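Penicillin binding protein 2X (Streptococcus thermophilus, PDB 5U47) probably cross-links the peptides of adjacent glycan strands in cell-wall peptidoglycan as a penicillin-binding transpeptidase of the septum-building machinery. Local coordinates at residues Val497-Val511 with Glu525-Glu537. The protein carries 1 engineered substitution. Sequence-based numbering, arbitrary orientation.
Sequences VGNNDVTVKSGTAQV and ETLNSVVAMVPSE. Engineered in segment 497-511: Thr503 (natural residue Ala).
Lys505 and Val531 face each other as a hydrogen-bonded antiparallel pair: Lys505 N donates to Val531 O at 3.0 Å, and Val531 N returns a nearly straight bond to Lys505 O (166° at the hydrogen). Strands 503-510 and 526-534 run at 167° to one another, and reciprocal bonds recur at Thr503-Met533, Gly507-Ser529 and Ala509-Leu527, although Ala509 N to Leu527 O is weak.

The Lys505 side chain can be traced outward from this pair. Its CB, 4.0 Å from Val531 CG1, is the only atom of that side chain so close to 525-537. CG, anti to the backbone N (chi1 -176°), already leads away; bends at chi2 and chi4 then bring NZ back to its own strand, where it donates to Ser506 O at 2.8 Å and is also hydrogen-bonded to Ser354 OG.

Lys505-Ser506-Gly507 matches the K(S/T)G motif of penicillin-binding proteins. Its place on an outer strand of the five-stranded antiparallel sheet in the transpeptidase domain, with NZ bonded to Ser354, is consistent with an active-site edge. Ser506 CB starts on the other face, but its OG reaches past the strand's edge to 3.9 Å from Lys505 NZ and hydrogen-bonds to Thr484 OG1. Ser529 OG lies 3.9 Å from Gly507 CA, on the Lys505 face.

Near the start of 503-510, engineered Thr503 crosses Met533 obliquely, its CG2 4.0 Å from Met533 CB; the extended Met533 chain continues onto helix 416-427. On the opposite face Val504 CG1 meets Ala532 CB at 3.9 Å. Ahead of strand 503-510, Val497 meets Val534, at the end of 526-534, tip to tip, while Val534 CG2 also lies against Asn500 CB at 3.7 Å. At the other end, a water accepts from Val511 N and bridges to Glu525 O.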
loop_
_atom_site.group_PDB
_atom_site.type_symbol
_atom_site.label_atom_id
_atom_site.label_comp_id
_atom_site.label_asym_id
_atom_site.label_seq_id
_atom_site.Cartn_x
_atom_site.Cartn_y
_atom_site.Cartn_z
ATOM N N VAL A 497 17.821 -14.486 -12.825
ATOM C CA VAL A 497 16.436 -14.666 -13.270
ATOM C C VAL A 497 16.524 -15.279 -14.671
ATOM O O VAL A 497 16.751 -14.574 -15.663
ATOM C CB VAL A 497 15.667 -13.331 -13.271
ATOM C CG1 VAL A 497 14.211 -13.561 -13.642
ATOM C CG2 VAL A 497 15.750 -12.666 -11.901
ATOM N N GLY A 498 16.397 -16.608 -14.744
ATOM C CA GLY A 498 16.586 -17.318 -16.016
ATOM C C GLY A 498 17.966 -16.946 -16.557
ATOM O O GLY A 498 18.951 -16.982 -15.818
ATOM N N ASN A 499 18.020 -16.567 -17.833
ATOM C CA ASN A 499 19.273 -16.148 -18.479
ATOM C C ASN A 499 19.312 -14.626 -18.734
ATOM O O ASN A 499 20.103 -14.150 -19.541
ATOM C CB ASN A 499 19.485 -16.938 -19.788
ATOM C CG ASN A 499 18.323 -16.798 -20.768
ATOM O OD1 ASN A 499 17.494 -15.896 -20.652
ATOM N ND2 ASN A 499 18.265 -17.695 -21.737
ATOM N N ASN A 500 18.464 -13.877 -18.028
ATOM C CA ASN A 500 18.393 -12.422 -18.201
ATOM C C ASN A 500 19.514 -11.700 -17.491
ATOM O O ASN A 500 20.035 -12.184 -16.479
ATOM C CB ASN A 500 17.106 -11.852 -17.577
ATOM C CG ASN A 500 15.871 -12.147 -18.379
ATOM O OD1 ASN A 500 15.016 -12.927 -17.964
ATOM N ND2 ASN A 500 15.768 -11.523 -19.529
ATOM N N ASP A 501 19.866 -10.527 -18.024
ATOM C CA ASP A 501 20.759 -9.610 -17.343
ATOM C C ASP A 501 19.869 -8.969 -16.275
ATOM O O ASP A 501 18.712 -8.612 -16.550
ATOM C CB ASP A 501 21.280 -8.513 -18.268
ATOM C CG ASP A 501 22.322 -9.005 -19.255
ATOM O OD1 ASP A 501 23.055 -9.988 -18.976
ATOM O OD2 ASP A 501 22.428 -8.368 -20.314
ATOM N N VAL A 502 20.403 -8.817 -15.073
ATOM C CA VAL A 502 19.637 -8.266 -13.973
ATOM C C VAL A 502 20.351 -7.039 -13.424
ATOM O O VAL A 502 21.539 -7.069 -13.119
ATOM C CB VAL A 502 19.444 -9.286 -12.837
ATOM C CG1 VAL A 502 18.392 -8.787 -11.862
ATOM C CG2 VAL A 502 19.021 -10.656 -13.383
ATOM N N THR A 503 19.594 -5.971 -13.313
ATOM C CA THR A 503 20.056 -4.682 -12.802
ATOM C C THR A 503 19.863 -4.715 -11.286
ATOM O O THR A 503 18.724 -4.789 -10.794
ATOM C CB THR A 503 19.234 -3.575 -13.502
ATOM O OG1 THR A 503 19.853 -3.299 -14.764
ATOM C CG2 THR A 503 19.118 -2.285 -12.689
ATOM N N VAL A 504 20.962 -4.687 -10.532
ATOM C CA VAL A 504 20.851 -4.774 -9.090
ATOM C C VAL A 504 21.724 -3.775 -8.342
ATOM O O VAL A 504 22.721 -3.289 -8.872
ATOM C CB VAL A 504 21.236 -6.187 -8.628
ATOM C CG1 VAL A 504 20.329 -7.227 -9.281
ATOM C CG2 VAL A 504 22.696 -6.487 -8.985
ATOM N N LYS A 505 21.327 -3.473 -7.108
ATOM C CA LYS A 505 22.143 -2.673 -6.191
ATOM C C LYS A 505 21.799 -3.093 -4.786
ATOM O O LYS A 505 20.630 -3.121 -4.398
ATOM C CB LYS A 505 21.937 -1.168 -6.346
ATOM C CG LYS A 505 22.878 -0.330 -5.451
ATOM C CD LYS A 505 24.358 -0.495 -5.826
ATOM C CE LYS A 505 25.284 0.237 -4.874
ATOM N NZ LYS A 505 25.539 -0.527 -3.619
ATOM N N SER A 506 22.823 -3.400 -4.018
ATOM C CA SER A 506 22.665 -3.812 -2.656
ATOM C C SER A 506 22.835 -2.622 -1.784
ATOM O O SER A 506 23.396 -1.590 -2.184
ATOM C CB SER A 506 23.785 -4.801 -2.270
ATOM O OG SER A 506 25.063 -4.197 -2.467
ATOM N N GLY A 507 22.433 -2.798 -0.546
ATOM C CA GLY A 507 22.629 -1.784 0.425
ATOM C C GLY A 507 22.809 -2.304 1.833
ATOM O O GLY A 507 22.318 -3.379 2.217
ATOM N N THR A 508 23.574 -1.539 2.592
ATOM C CA THR A 508 23.766 -1.759 4.003
ATOM C C THR A 508 23.524 -0.358 4.511
ATOM O O THR A 508 23.825 0.625 3.800
ATOM C CB THR A 508 25.187 -2.220 4.376
ATOM O OG1 THR A 508 26.143 -1.243 3.947
ATOM C CG2 THR A 508 25.504 -3.560 3.729
ATOM N N ALA A 509 22.942 -0.252 5.694
ATOM C CA ALA A 509 22.699 1.030 6.296
ATOM C C ALA A 509 22.939 0.892 7.776
ATOM O O ALA A 509 22.571 -0.119 8.412
ATOM C CB ALA A 509 21.280 1.521 6.009
ATOM N N GLN A 510 23.556 1.931 8.309
ATOM C CA GLN A 510 23.825 2.021 9.715
ATOM C C GLN A 510 22.455 2.309 10.354
ATOM O O GLN A 510 21.630 3.032 9.767
ATOM C CB GLN A 510 24.803 3.183 9.958
ATOM C CG GLN A 510 25.943 2.859 10.889
ATOM C CD GLN A 510 26.981 1.955 10.245
ATOM O OE1 GLN A 510 26.922 1.671 9.040
ATOM N NE2 GLN A 510 27.954 1.508 11.045
ATOM N N VAL A 511 22.190 1.720 11.512
ATOM C CA VAL A 511 20.921 1.923 12.201
ATOM C C VAL A 511 21.118 2.771 13.458
ATOM O O VAL A 511 22.044 2.506 14.223
ATOM C CB VAL A 511 20.258 0.589 12.588
ATOM C CG1 VAL A 511 18.982 0.830 13.392
ATOM C CG2 VAL A 511 19.945 -0.222 11.338
ATOM N N GLU A 525 24.387 -5.335 12.845
ATOM C CA GLU A 525 23.346 -4.487 13.420
ATOM C C GLU A 525 23.140 -3.357 12.389
ATOM O O GLU A 525 23.441 -2.177 12.603
ATOM C CB GLU A 525 23.763 -4.024 14.818
ATOM C CG GLU A 525 22.616 -4.014 15.826
ATOM C CD GLU A 525 23.106 -4.060 17.263
ATOM O OE1 GLU A 525 22.450 -4.735 18.088
ATOM O OE2 GLU A 525 24.161 -3.447 17.563
ATOM N N THR A 526 22.616 -3.783 11.249
ATOM C CA THR A 526 22.422 -2.945 10.084
ATOM C C THR A 526 21.127 -3.264 9.384
ATOM O O THR A 526 20.474 -4.269 9.687
ATOM C CB THR A 526 23.524 -3.255 9.035
ATOM O OG1 THR A 526 23.563 -4.681 8.800
ATOM C CG2 THR A 526 24.893 -2.768 9.505
ATOM N N LEU A 527 20.763 -2.385 8.462
ATOM C CA LEU A 527 19.623 -2.580 7.611
ATOM C C LEU A 527 20.232 -3.005 6.296
ATOM O O LEU A 527 21.019 -2.253 5.710
ATOM C CB LEU A 527 18.846 -1.286 7.411
ATOM C CG LEU A 527 17.696 -1.447 6.416
ATOM C CD1 LEU A 527 16.580 -2.318 6.980
ATOM C CD2 LEU A 527 17.144 -0.096 6.037
ATOM N N ASN A 528 19.911 -4.223 5.861
ATOM C CA ASN A 528 20.401 -4.756 4.589
ATOM C C ASN A 528 19.297 -4.764 3.547
ATOM O O ASN A 528 18.158 -5.111 3.854
ATOM C CB ASN A 528 20.944 -6.174 4.800
ATOM C CG ASN A 528 22.134 -6.206 5.755
ATOM O OD1 ASN A 528 22.752 -5.192 6.024
ATOM N ND2 ASN A 528 22.465 -7.375 6.239
ATOM N N SER A 529 19.625 -4.399 2.317
ATOM C CA SER A 529 18.604 -4.303 1.286
ATOM C C SER A 529 19.121 -4.529 -0.106
ATOM O O SER A 529 20.329 -4.546 -0.343
ATOM C CB SER A 529 17.902 -2.939 1.369
ATOM O OG SER A 529 18.767 -1.849 1.073
ATOM N N VAL A 530 18.192 -4.730 -1.034
ATOM C CA VAL A 530 18.549 -4.877 -2.431
ATOM C C VAL A 530 17.395 -4.429 -3.321
ATOM O O VAL A 530 16.207 -4.605 -2.965
ATOM C CB VAL A 530 18.937 -6.349 -2.769
ATOM C CG1 VAL A 530 17.756 -7.306 -2.646
ATOM C CG2 VAL A 530 19.527 -6.450 -4.157
ATOM N N VAL A 531 17.742 -3.805 -4.443
ATOM C CA VAL A 531 16.767 -3.492 -5.474
ATOM C C VAL A 531 17.219 -4.260 -6.700
ATOM O O VAL A 531 18.434 -4.362 -6.947
ATOM C CB VAL A 531 16.648 -2.001 -5.792
ATOM C CG1 VAL A 531 17.979 -1.397 -6.260
ATOM C CG2 VAL A 531 15.548 -1.784 -6.821
ATOM N N ALA A 532 16.261 -4.843 -7.421
ATOM C CA ALA A 532 16.532 -5.619 -8.622
ATOM C C ALA A 532 15.485 -5.286 -9.685
ATOM O O ALA A 532 14.301 -5.078 -9.366
ATOM C CB ALA A 532 16.509 -7.103 -8.297
ATOM N N MET A 533 15.942 -5.200 -10.933
ATOM C CA MET A 533 15.111 -4.890 -12.078
ATOM C C MET A 533 15.449 -5.859 -13.197
ATOM O O MET A 533 16.610 -6.077 -13.518
ATOM C CB MET A 533 15.328 -3.441 -12.546
ATOM C CG MET A 533 15.076 -2.410 -11.456
ATOM S SD MET A 533 15.427 -0.753 -12.014
ATOM C CE MET A 533 15.350 0.226 -10.518
ATOM N N VAL A 534 14.421 -6.449 -13.786
ATOM C CA VAL A 534 14.620 -7.437 -14.810
ATOM C C VAL A 534 13.537 -7.297 -15.873
ATOM O O VAL A 534 12.398 -6.922 -15.537
ATOM C CB VAL A 534 14.598 -8.857 -14.177
ATOM C CG1 VAL A 534 13.219 -9.201 -13.642
ATOM C CG2 VAL A 534 15.058 -9.918 -15.160
ATOM N N PRO A 535 13.880 -7.439 -17.156
ATOM C CA PRO A 535 15.250 -7.580 -17.658
ATOM C C PRO A 535 15.913 -6.212 -17.537
ATOM O O PRO A 535 15.222 -5.211 -17.393
ATOM C CB PRO A 535 15.076 -7.972 -19.126
ATOM C CG PRO A 535 13.625 -8.172 -19.346
ATOM C CD PRO A 535 12.873 -7.554 -18.216
ATOM N N SER A 536 17.232 -6.161 -17.593
ATOM C CA SER A 536 17.943 -4.919 -17.340
ATOM C C SER A 536 17.694 -3.778 -18.326
ATOM O O SER A 536 17.447 -2.645 -17.926
ATOM C CB SER A 536 19.448 -5.198 -17.241
ATOM O OG SER A 536 20.156 -3.988 -17.053
ATOM N N GLU A 537 17.743 -4.090 -19.608
ATOM C CA GLU A 537 17.647 -3.080 -20.628
ATOM C C GLU A 537 16.240 -2.490 -20.828
ATOM O O GLU A 537 16.118 -1.324 -21.141
ATOM C CB GLU A 537 18.190 -3.661 -21.929
ATOM C CG GLU A 537 18.712 -2.630 -22.887
ATOM C CD GLU A 537 19.645 -3.257 -23.904
ATOM O OE1 GLU A 537 19.161 -4.017 -24.769
ATOM O OE2 GLU A 537 20.864 -2.985 -23.825
HETATM O O HOH W 1 24.302 0.439 12.662
#